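Local coordinates for cephalosporin acylase (Bacillus halodurans, PDB 2NLZ), which probably acts as an Ntn-type hydrolase of the gamma-glutamyltranspeptidase family, cleaving amide bonds in cephalosporin-like or gamma-glutamyl substrates, at residues Gly261-Val275 with Arg416-Asn429. The protein carries 1 engineered substitution. Residues are numbered along the deposited sequence; the frame is centred on the assembly and turned at random.
Sequences GYRVWEIPPNGQGLV and RTYHTIIPGFLTKN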
loop_
_atom_site.group_PDB
_atom_site.type_symbol
_atom_site.label_atom_id
_atom_site.label_comp_id
_atom_site.label_asym_id
_atom_site.label_seq_id
_atom_site.Cartn_x
_atom_site.Cartn_y
_atom_site.Cartn_z
ATOM N N GLY D 261 -21.263 22.942 15.705
ATOM C CA GLY D 261 -20.679 23.943 16.608
ATOM C C GLY D 261 -19.842 24.998 15.908
ATOM O O GLY D 261 -19.792 26.161 16.340
ATOM N N TYR D 262 -19.172 24.573 14.836
ATOM C CA TYR D 262 -18.384 25.454 13.987
ATOM C C TYR D 262 -19.314 26.198 13.032
ATOM O O TYR D 262 -20.469 25.801 12.837
ATOM C CB TYR D 262 -17.369 24.640 13.172
ATOM C CG TYR D 262 -16.260 23.994 13.985
ATOM C CD1 TYR D 262 -14.998 24.576 14.051
ATOM C CD2 TYR D 262 -16.475 22.794 14.677
ATOM C CE1 TYR D 262 -13.978 23.993 14.789
ATOM C CE2 TYR D 262 -15.459 22.200 15.420
ATOM C CZ TYR D 262 -14.213 22.809 15.470
ATOM O OH TYR D 262 -13.192 22.243 16.195
ATOM N N ARG D 263 -18.814 27.277 12.443
ATOM C CA ARG D 263 -19.514 27.931 11.346
ATOM C C ARG D 263 -18.656 27.940 10.083
ATOM O O ARG D 263 -17.504 28.391 10.093
ATOM C CB ARG D 263 -19.973 29.342 11.726
ATOM C CG ARG D 263 -21.015 29.365 12.836
ATOM C CD ARG D 263 -21.885 30.612 12.764
ATOM N NE ARG D 263 -22.917 30.523 11.729
ATOM C CZ ARG D 263 -24.145 30.055 11.927
ATOM N NH1 ARG D 263 -24.511 29.621 13.124
ATOM N NH2 ARG D 263 -25.014 30.016 10.929
ATOM N N VAL D 264 -19.233 27.420 9.003
ATOM C CA VAL D 264 -18.568 27.345 7.707
ATOM C C VAL D 264 -18.993 28.536 6.841
ATOM O O VAL D 264 -20.172 28.692 6.525
ATOM C CB VAL D 264 -18.907 26.028 6.988
ATOM C CG1 VAL D 264 -18.090 25.888 5.727
ATOM C CG2 VAL D 264 -18.649 24.860 7.896
ATOM N N TRP D 265 -18.026 29.368 6.461
ATOM C CA TRP D 265 -18.328 30.591 5.727
ATOM C C TRP D 265 -17.992 30.504 4.240
ATOM O O TRP D 265 -16.970 29.927 3.852
ATOM C CB TRP D 265 -17.593 31.771 6.343
ATOM C CG TRP D 265 -17.985 32.030 7.742
ATOM C CD1 TRP D 265 -17.418 31.502 8.858
ATOM C CD2 TRP D 265 -19.034 32.900 8.194
ATOM N NE1 TRP D 265 -18.046 31.987 9.984
ATOM C CE2 TRP D 265 -19.042 32.845 9.606
ATOM C CE3 TRP D 265 -19.964 33.722 7.543
ATOM C CZ2 TRP D 265 -19.950 33.577 10.385
ATOM C CZ3 TRP D 265 -20.869 34.446 8.317
ATOM C CH2 TRP D 265 -20.852 34.366 9.727
ATOM N N GLU D 266 -18.871 31.074 3.421
ATOM C CA GLU D 266 -18.624 31.231 2.006
ATOM C C GLU D 266 -19.054 32.645 1.584
ATOM O O GLU D 266 -19.831 33.305 2.287
ATOM C CB GLU D 266 -19.433 30.199 1.209
ATOM C CG GLU D 266 -19.145 28.731 1.514
ATOM C CD GLU D 266 -17.873 28.195 0.866
ATOM O OE1 GLU D 266 -17.357 28.820 -0.093
ATOM O OE2 GLU D 266 -17.398 27.129 1.321
ATOM N N ILE D 267 -18.541 33.108 0.448
ATOM C CA ILE D 267 -19.088 34.271 -0.243
ATOM C C ILE D 267 -20.504 33.925 -0.719
ATOM O O ILE D 267 -20.728 32.821 -1.228
ATOM C CB ILE D 267 -18.214 34.631 -1.470
ATOM C CG1 ILE D 267 -16.798 35.046 -1.034
ATOM C CG2 ILE D 267 -18.890 35.694 -2.355
ATOM C CD1 ILE D 267 -16.729 36.200 -0.034
ATOM N N PRO D 268 -21.470 34.852 -0.534
ATOM C CA PRO D 268 -22.844 34.709 -1.034
ATOM C C PRO D 268 -22.932 34.689 -2.560
ATOM O O PRO D 268 -21.982 35.089 -3.223
ATOM C CB PRO D 268 -23.538 35.963 -0.490
ATOM C CG PRO D 268 -22.459 36.926 -0.312
ATOM C CD PRO D 268 -21.305 36.119 0.192
ATOM N N PRO D 269 -24.064 34.203 -3.108
ATOM C CA PRO D 269 -24.391 34.139 -4.527
ATOM C C PRO D 269 -23.870 35.241 -5.441
ATOM O O PRO D 269 -23.556 36.353 -5.001
ATOM C CB PRO D 269 -25.905 34.107 -4.511
ATOM C CG PRO D 269 -26.180 33.219 -3.372
ATOM C CD PRO D 269 -25.151 33.591 -2.319
ATOM N N ASN D 270 -23.904 34.907 -6.728
ATOM C CA ASN D 270 -22.854 35.203 -7.686
ATOM C C ASN D 270 -21.891 33.999 -7.543
ATOM O O ASN D 270 -21.821 33.159 -8.431
ATOM C CB ASN D 270 -22.187 36.562 -7.420
ATOM C CG ASN D 270 -21.285 37.033 -8.572
ATOM O OD1 ASN D 270 -20.546 38.003 -8.417
ATOM N ND2 ASN D 270 -21.343 36.354 -9.719
ATOM N N GLY D 271 -21.226 33.877 -6.393
ATOM C CA GLY D 271 -20.345 32.738 -6.101
ATOM C C GLY D 271 -21.105 31.487 -5.704
ATOM O O GLY D 271 -22.212 31.568 -5.162
ATOM N N GLN D 272 -20.498 30.325 -5.958
ATOM C CA GLN D 272 -21.181 29.029 -5.807
ATOM C C GLN D 272 -20.963 28.339 -4.455
ATOM O O GLN D 272 -21.342 27.172 -4.281
ATOM C CB GLN D 272 -20.820 28.073 -6.963
ATOM C CG GLN D 272 -19.406 27.474 -6.904
ATOM C CD GLN D 272 -19.226 26.271 -7.808
ATOM O OE1 GLN D 272 -18.166 26.083 -8.391
ATOM N NE2 GLN D 272 -20.251 25.440 -7.910
ATOM N N GLY D 273 -20.375 29.060 -3.500
ATOM C CA GLY D 273 -20.090 28.518 -2.170
ATOM C C GLY D 273 -21.317 27.983 -1.460
ATOM O O GLY D 273 -21.231 27.073 -0.637
ATOM N N LEU D 274 -22.462 28.570 -1.794
ATOM C CA LEU D 274 -23.778 28.108 -1.380
ATOM C C LEU D 274 -23.902 26.577 -1.388
ATOM O O LEU D 274 -24.460 25.993 -0.460
ATOM C CB LEU D 274 -24.808 28.714 -2.338
ATOM C CG LEU D 274 -26.275 28.817 -1.956
ATOM C CD1 LEU D 274 -26.974 27.470 -2.028
ATOM C CD2 LEU D 274 -26.356 29.402 -0.584
ATOM N N VAL D 275 -23.381 25.951 -2.446
ATOM C CA VAL D 275 -23.488 24.507 -2.659
ATOM C C VAL D 275 -22.854 23.733 -1.521
ATOM O O VAL D 275 -23.471 22.832 -0.963
ATOM C CB VAL D 275 -22.866 24.078 -4.005
ATOM C CG1 VAL D 275 -22.887 22.568 -4.151
ATOM C CG2 VAL D 275 -23.615 24.726 -5.160
ATOM N N ARG D 416 -23.379 39.730 -13.542
ATOM C CA ARG D 416 -22.272 38.801 -13.312
ATOM C C ARG D 416 -22.785 37.379 -13.075
ATOM O O ARG D 416 -23.847 37.185 -12.472
ATOM C CB ARG D 416 -21.341 39.285 -12.201
ATOM C CG ARG D 416 -22.055 39.635 -10.941
ATOM C CD ARG D 416 -21.624 40.984 -10.417
ATOM N NE ARG D 416 -22.487 41.372 -9.305
ATOM C CZ ARG D 416 -22.062 41.582 -8.064
ATOM N NH1 ARG D 416 -20.770 41.461 -7.769
ATOM N NH2 ARG D 416 -22.924 41.921 -7.118
ATOM N N THR D 417 -22.034 36.399 -13.576
ATOM C CA THR D 417 -22.512 35.016 -13.648
ATOM C C THR D 417 -22.217 34.173 -12.411
ATOM O O THR D 417 -21.396 34.550 -11.566
ATOM C CB THR D 417 -21.907 34.277 -14.857
ATOM O OG1 THR D 417 -22.355 32.919 -14.850
ATOM C CG2 THR D 417 -20.386 34.319 -14.809
ATOM N N TYR D 418 -22.919 33.040 -12.329
ATOM C CA TYR D 418 -22.553 31.911 -11.490
ATOM C C TYR D 418 -21.044 31.738 -11.576
ATOM O O TYR D 418 -20.492 31.541 -12.665
ATOM C CB TYR D 418 -23.266 30.658 -12.010
ATOM C CG TYR D 418 -23.006 29.372 -11.255
ATOM C CD1 TYR D 418 -21.920 28.565 -11.565
ATOM C CD2 TYR D 418 -23.873 28.942 -10.254
ATOM C CE1 TYR D 418 -21.683 27.384 -10.878
ATOM C CE2 TYR D 418 -23.650 27.759 -9.563
ATOM C CZ TYR D 418 -22.553 26.984 -9.881
ATOM O OH TYR D 418 -22.328 25.810 -9.204
ATOM N N HIS D 419 -20.385 31.823 -10.422
ATOM C CA HIS D 419 -18.924 31.834 -10.351
ATOM C C HIS D 419 -18.421 30.624 -9.579
ATOM O O HIS D 419 -18.942 30.317 -8.516
ATOM C CB HIS D 419 -18.446 33.120 -9.675
ATOM C CG HIS D 419 -17.264 33.746 -10.341
ATOM N ND1 HIS D 419 -15.979 33.282 -10.164
ATOM C CD2 HIS D 419 -17.170 34.800 -11.182
ATOM C CE1 HIS D 419 -15.144 34.026 -10.865
ATOM N NE2 HIS D 419 -15.841 34.954 -11.495
ATOM N N THR D 420 -17.407 29.950 -10.116
ATOM C CA THR D 420 -16.908 28.696 -9.527
ATOM C C THR D 420 -15.887 28.878 -8.407
ATOM O O THR D 420 -15.788 28.048 -7.503
ATOM C CB THR D 420 -16.281 27.781 -10.591
ATOM O OG1 THR D 420 -15.250 28.495 -11.295
ATOM C CG2 THR D 420 -17.355 27.287 -11.555
ATOM N N ILE D 421 -15.113 29.950 -8.518
ATOM C CA ILE D 421 -14.157 30.382 -7.527
ATOM C C ILE D 421 -14.816 30.633 -6.173
ATOM O O ILE D 421 -15.695 31.493 -6.044
ATOM C CB ILE D 421 -13.566 31.691 -7.993
ATOM C CG1 ILE D 421 -12.467 31.470 -9.004
ATOM C CG2 ILE D 421 -12.971 32.486 -6.859
ATOM C CD1 ILE D 421 -11.890 32.815 -9.369
ATOM N N ILE D 422 -14.393 29.890 -5.158
ATOM C CA ILE D 422 -14.954 30.051 -3.817
ATOM C C ILE D 422 -13.917 29.962 -2.683
ATOM O O ILE D 422 -13.330 28.909 -2.433
ATOM C CB ILE D 422 -16.165 29.076 -3.554
ATOM C CG1 ILE D 422 -15.757 27.594 -3.652
ATOM C CG2 ILE D 422 -17.341 29.384 -4.504
ATOM C CD1 ILE D 422 -16.795 26.625 -3.088
ATOM N N PRO D 423 -13.683 31.087 -1.996
ATOM C CA PRO D 423 -12.799 31.071 -0.845
ATOM C C PRO D 423 -13.606 30.764 0.409
ATOM O O PRO D 423 -14.712 31.291 0.595
ATOM C CB PRO D 423 -12.279 32.503 -0.792
ATOM C CG PRO D 423 -13.389 33.344 -1.387
ATOM C CD PRO D 423 -14.243 32.428 -2.254
ATOM N N GLY D 424 -13.064 29.913 1.266
ATOM C CA GLY D 424 -13.802 29.498 2.447
ATOM C C GLY D 424 -13.168 30.009 3.714
ATOM O O GLY D 424 -11.969 30.273 3.753
ATOM N N PHE D 425 -13.984 30.147 4.754
ATOM C CA PHE D 425 -13.467 30.450 6.082
ATOM C C PHE D 425 -14.172 29.653 7.164
ATOM O O PHE D 425 -15.382 29.450 7.104
ATOM C CB PHE D 425 -13.590 31.940 6.387
ATOM C CG PHE D 425 -12.531 32.455 7.328
ATOM C CD1 PHE D 425 -11.381 33.052 6.828
ATOM C CD2 PHE D 425 -12.684 32.346 8.711
ATOM C CE1 PHE D 425 -10.400 33.531 7.686
ATOM C CE2 PHE D 425 -11.706 32.822 9.576
ATOM C CZ PHE D 425 -10.565 33.419 9.058
ATOM N N LEU D 426 -13.401 29.212 8.150
ATOM C CA LEU D 426 -13.939 28.465 9.273
ATOM C C LEU D 426 -13.803 29.225 10.597
ATOM O O LEU D 426 -12.777 29.864 10.869
ATOM C CB LEU D 426 -13.290 27.078 9.368
ATOM C CG LEU D 426 -13.930 26.041 10.311
ATOM C CD1 LEU D 426 -15.418 25.847 10.041
ATOM C CD2 LEU D 426 -13.201 24.702 10.231
ATOM N N THR D 427 -14.843 29.101 11.421
ATOM C CA THR D 427 -15.039 29.903 12.622
ATOM C C THR D 427 -15.698 29.047 13.714
ATOM O O THR D 427 -16.483 28.159 13.409
ATOM C CB THR D 427 -15.895 31.143 12.247
ATOM O OG1 THR D 427 -15.023 32.215 11.884
ATOM C CG2 THR D 427 -16.831 31.594 13.355
ATOM N N LYS D 428 -15.352 29.287 14.976
ATOM C CA LYS D 428 -16.016 28.609 16.094
ATOM C C LYS D 428 -16.283 29.572 17.252
ATOM O O LYS D 428 -15.339 30.076 17.870
ATOM C CB LYS D 428 -15.186 27.417 16.573
ATOM C CG LYS D 428 -15.822 26.586 17.679
ATOM C CD LYS D 428 -14.850 25.523 18.184
ATOM C CE LYS D 428 -15.378 24.783 19.407
ATOM N NZ LYS D 428 -16.557 23.936 19.097
ATOM N N ASN D 429 -17.568 29.805 17.538
ATOM C CA ASN D 429 -18.013 30.692 18.626
ATOM C C ASN D 429 -17.461 32.105 18.504
ATOM O O ASN D 429 -16.884 32.632 19.459
ATOM C CB ASN D 429 -17.655 30.127 20.012
ATOM C CG ASN D 429 -18.278 28.771 20.277
ATOM O OD1 ASN D 429 -19.374 28.469 19.812
ATOM N ND2 ASN D 429 -17.575 27.944 21.040
HETATM O O HOH W 1 -16.898 31.129 -0.809
#
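Gln272 drives its side chain into the bend of 416-429, extended past CG, with its CG 3.7 Å from Ile422 CG2 and its CB lying close to the hydroxyl end of Tyr418. The amide's own orientation is uncertain, but Asn270 O accepts from His419 N at 2.8 Å, and Gln272 N returns a weak bond to His419 O. Cut back to an alanine here, CB would stay by Tyr418, but the loss of CG and the amide would probably open a gap beside Ile422 and Thr420. Next door, Asn270 sets OD1 over one face of the Arg416 guanidinium, amide and guanidinium planes 57° apart; that oxygen takes its hydrogen bond from Asn86, while Arg416 NE pairs with Glu317. This end, Asn270 to Gln272 against 416-422, is the tightly packed one. Where strand pairing ends, one water bridges the segments, donating to Glu266 OE1 and Pro423 O and accepting from Ile267 N, while Glu266 OE2 turns to His448. Beyond it the strands run antiparallel, with Trp265 N bonded to Phe425 O at 2.7 Å and Arg263 N to Thr427 O nearly straight (174°). Thr427 CB sits at the Trp265 ring edge. The last close contact is Lys428, whose extended chain carries CD over one Tyr262 face (CH-pi), its final bend bringing NZ there too (cation-pi). Toward solvent, Gly261 O and exposed Asn429 OD1 come no nearer than 4.2 Å. Strands 262-266 and 424-428, flanked by 250-259 and 431-438, are neighbours in the antiparallel beta layers of the alpha-beta-beta-alpha sandwich of Ntn hydrolases, consistent with the gamma-glutamyltranspeptidase family.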